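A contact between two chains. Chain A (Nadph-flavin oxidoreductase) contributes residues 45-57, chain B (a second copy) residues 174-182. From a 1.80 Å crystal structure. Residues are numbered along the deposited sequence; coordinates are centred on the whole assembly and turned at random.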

# COMPACT_ATOMS: atom_id res chain seq x y z
N VAL A 45 2.70 11.01 4.97
CA VAL A 45 3.68 11.15 3.89
C VAL A 45 3.21 11.04 2.44
O VAL A 45 4.03 10.89 1.52
CB VAL A 45 4.85 10.16 4.12
CG1 VAL A 45 5.45 10.41 5.44
CG2 VAL A 45 4.38 8.70 4.04
N VAL A 46 1.90 11.08 2.24
CA VAL A 46 1.32 10.96 0.91
C VAL A 46 0.72 12.27 0.41
O VAL A 46 0.09 13.02 1.17
CB VAL A 46 0.23 9.84 0.87
CG1 VAL A 46 -0.24 9.58 -0.57
CG2 VAL A 46 0.76 8.55 1.51
N SER A 47 1.00 12.57 -0.86
CA SER A 47 0.43 13.74 -1.53
C SER A 47 -0.26 13.23 -2.78
O SER A 47 0.21 12.27 -3.42
CB SER A 47 1.49 14.77 -1.90
OG SER A 47 1.68 15.66 -0.83
N ILE A 48 -1.40 13.83 -3.09
CA ILE A 48 -2.18 13.47 -4.27
C ILE A 48 -2.19 14.67 -5.21
O ILE A 48 -2.37 15.80 -4.77
CB ILE A 48 -3.66 13.11 -3.92
CG1 ILE A 48 -3.71 11.93 -2.93
CG2 ILE A 48 -4.47 12.77 -5.22
CD1 ILE A 48 -5.10 11.60 -2.42
N VAL A 49 -1.90 14.44 -6.49
CA VAL A 49 -1.97 15.50 -7.48
C VAL A 49 -3.17 15.17 -8.36
O VAL A 49 -3.19 14.12 -9.02
CB VAL A 49 -0.68 15.67 -8.34
CG1 VAL A 49 -0.86 16.83 -9.30
CG2 VAL A 49 0.54 15.94 -7.47
N ARG A 50 -4.21 16.01 -8.28
CA ARG A 50 -5.42 15.86 -9.09
C ARG A 50 -5.14 16.59 -10.42
O ARG A 50 -4.83 17.79 -10.42
CB ARG A 50 -6.63 16.49 -8.39
CG ARG A 50 -7.93 16.33 -9.16
CD ARG A 50 -9.00 17.26 -8.64
NE ARG A 50 -10.21 17.16 -9.45
CZ ARG A 50 -11.08 18.16 -9.65
NH1 ARG A 50 -10.88 19.34 -9.09
NH2 ARG A 50 -12.15 17.95 -10.39
N VAL A 51 -5.20 15.86 -11.53
CA VAL A 51 -4.92 16.44 -12.84
C VAL A 51 -6.18 16.73 -13.64
O VAL A 51 -6.84 15.81 -14.14
CB VAL A 51 -3.90 15.55 -13.63
CG1 VAL A 51 -3.50 16.22 -14.94
CG2 VAL A 51 -2.65 15.31 -12.80
N THR A 52 -6.54 18.01 -13.74
CA THR A 52 -7.73 18.44 -14.48
C THR A 52 -7.41 19.08 -15.83
O THR A 52 -8.27 19.11 -16.72
CB THR A 52 -8.63 19.42 -13.68
OG1 THR A 52 -7.89 20.61 -13.34
CG2 THR A 52 -9.14 18.77 -12.44
N ASP A 53 -6.19 19.59 -15.97
CA ASP A 53 -5.74 20.24 -17.21
C ASP A 53 -5.69 19.18 -18.32
O ASP A 53 -4.89 18.24 -18.24
CB ASP A 53 -4.37 20.86 -16.97
CG ASP A 53 -3.89 21.66 -18.15
OD1 ASP A 53 -4.28 22.84 -18.28
OD2 ASP A 53 -3.12 21.10 -18.96
N SER A 54 -6.51 19.36 -19.36
CA SER A 54 -6.58 18.39 -20.47
C SER A 54 -5.30 18.17 -21.27
O SER A 54 -5.12 17.09 -21.86
CB SER A 54 -7.80 18.63 -21.37
OG SER A 54 -7.72 19.87 -22.03
N GLU A 55 -4.40 19.16 -21.27
CA GLU A 55 -3.12 19.04 -21.96
C GLU A 55 -2.15 18.22 -21.12
O GLU A 55 -1.39 17.43 -21.67
CB GLU A 55 -2.52 20.41 -22.32
CG GLU A 55 -3.29 21.20 -23.39
CD GLU A 55 -3.65 20.38 -24.62
OE1 GLU A 55 -2.72 19.88 -25.31
OE2 GLU A 55 -4.87 20.20 -24.88
N LYS A 56 -2.20 18.38 -19.80
CA LYS A 56 -1.34 17.59 -18.90
C LYS A 56 -1.79 16.13 -18.91
O LYS A 56 -0.95 15.24 -18.89
CB LYS A 56 -1.35 18.15 -17.47
CG LYS A 56 -0.47 19.36 -17.32
CD LYS A 56 -0.21 19.70 -15.87
CE LYS A 56 0.68 20.92 -15.76
NZ LYS A 56 1.27 21.02 -14.39
N ARG A 57 -3.10 15.91 -19.04
CA ARG A 57 -3.71 14.56 -19.11
C ARG A 57 -3.32 13.79 -20.37
O ARG A 57 -3.18 12.57 -20.32
CB ARG A 57 -5.23 14.64 -19.09
CG ARG A 57 -5.83 14.91 -17.76
CD ARG A 57 -6.16 13.63 -17.04
NE ARG A 57 -7.30 13.89 -16.16
CZ ARG A 57 -8.47 13.28 -16.23
NH1 ARG A 57 -8.69 12.34 -17.13
NH2 ARG A 57 -9.45 13.68 -15.44
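Chain B (174-182) VVVHENQYQ

Parallel strand pairing between subunits can end where a side chain takes over from the backbone, as here. Chain B leaves a helix at Val B176 and runs extended to Glu B178, parallel to the chain A strand that begins at Val A46, the axes 4.6 Å apart and crossing at -27°. Ile A48 pairs with Val B176, Val A49 with His B177 and Arg A50 with Glu B178, with CA atoms 4.7 to 5.0 Å apart. The ladder alternates: Ile A48 N to Val B175 O (3.0 Å), His B177 N to Ile A48 O (2.9 Å), Arg A50 N to His B177 O (2.8 Å), Asn B179 N to Arg A50 O (2.7 Å).

On one face, Ile A48 CB lies 4.3 Å from Val B176 CG2; farther along it, Arg A50, t through its first three torsions, extends toward Glu B178, whose m, m rotamer brings OE1 to 3.1 Å from Arg A50 NH1, a salt bridge whose hydrogen bond is weak.

Asn B179 turns to positive phi. Its m rotamer carries OD1 to Thr A52 N (2.8 Å) and Asp A53 N (2.9 Å), while ND2 donates to OG1 of Thr A52 (p), 3.1 Å away. Lys A56, m then t throughout, spans from the helix so that NZ donates to Asn B179 O at 2.9 Å.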

# COMPACT_ATOMS: atom_id res chain seq x y z
N VAL B 174 -4.42 20.59 1.84
CA VAL B 174 -2.98 20.49 2.10
C VAL B 174 -2.42 19.26 1.37
O VAL B 174 -1.41 19.36 0.69
CB VAL B 174 -2.66 20.41 3.62
CG1 VAL B 174 -1.17 20.18 3.87
CG2 VAL B 174 -3.05 21.70 4.29
N VAL B 175 -3.11 18.13 1.49
CA VAL B 175 -2.70 16.86 0.87
C VAL B 175 -2.96 16.79 -0.67
O VAL B 175 -2.14 16.21 -1.40
CB VAL B 175 -3.36 15.68 1.64
CG1 VAL B 175 -3.03 14.32 1.02
CG2 VAL B 175 -2.88 15.69 3.09
N VAL B 176 -4.06 17.37 -1.15
CA VAL B 176 -4.41 17.37 -2.58
C VAL B 176 -3.98 18.67 -3.28
O VAL B 176 -4.32 19.78 -2.85
CB VAL B 176 -5.94 17.12 -2.81
CG1 VAL B 176 -6.26 16.93 -4.31
CG2 VAL B 176 -6.39 15.90 -2.03
N HIS B 177 -3.23 18.50 -4.36
CA HIS B 177 -2.71 19.59 -5.18
C HIS B 177 -3.41 19.50 -6.52
O HIS B 177 -3.61 18.40 -7.04
CB HIS B 177 -1.21 19.38 -5.42
CG HIS B 177 -0.41 19.27 -4.16
ND1 HIS B 177 0.37 20.30 -3.69
CD2 HIS B 177 -0.31 18.27 -3.25
CE1 HIS B 177 0.93 19.94 -2.55
NE2 HIS B 177 0.53 18.71 -2.26
N GLU B 178 -3.78 20.65 -7.09
CA GLU B 178 -4.45 20.68 -8.40
C GLU B 178 -3.43 20.96 -9.49
O GLU B 178 -2.78 22.02 -9.46
CB GLU B 178 -5.52 21.78 -8.45
CG GLU B 178 -6.56 21.76 -7.33
CD GLU B 178 -7.72 20.82 -7.61
OE1 GLU B 178 -8.14 20.76 -8.79
OE2 GLU B 178 -8.22 20.18 -6.66
N ASN B 179 -3.24 20.00 -10.40
CA ASN B 179 -2.34 20.07 -11.57
C ASN B 179 -0.83 20.18 -11.39
O ASN B 179 -0.07 19.69 -12.23
CB ASN B 179 -2.81 21.16 -12.56
CG ASN B 179 -4.18 20.87 -13.15
OD1 ASN B 179 -4.41 19.80 -13.72
ND2 ASN B 179 -5.09 21.83 -13.03
N GLN B 180 -0.40 20.87 -10.34
CA GLN B 180 1.02 21.05 -10.06
C GLN B 180 1.14 21.09 -8.55
O GLN B 180 0.19 21.48 -7.86
CB GLN B 180 1.54 22.38 -10.66
N TYR B 181 2.31 20.72 -8.04
CA TYR B 181 2.59 20.75 -6.60
C TYR B 181 2.56 22.21 -6.12
O TYR B 181 3.19 23.08 -6.73
CB TYR B 181 3.95 20.14 -6.32
CG TYR B 181 4.22 19.86 -4.87
CD1 TYR B 181 4.80 20.84 -4.03
CD2 TYR B 181 3.92 18.59 -4.33
CE1 TYR B 181 5.09 20.56 -2.68
CE2 TYR B 181 4.20 18.30 -2.98
CZ TYR B 181 4.78 19.29 -2.16
OH TYR B 181 5.05 19.00 -0.85
N GLN B 182 1.81 22.44 -5.05
CA GLN B 182 1.66 23.77 -4.44
C GLN B 182 2.47 23.84 -3.16
O GLN B 182 2.55 22.87 -2.41
CB GLN B 182 0.17 24.05 -4.16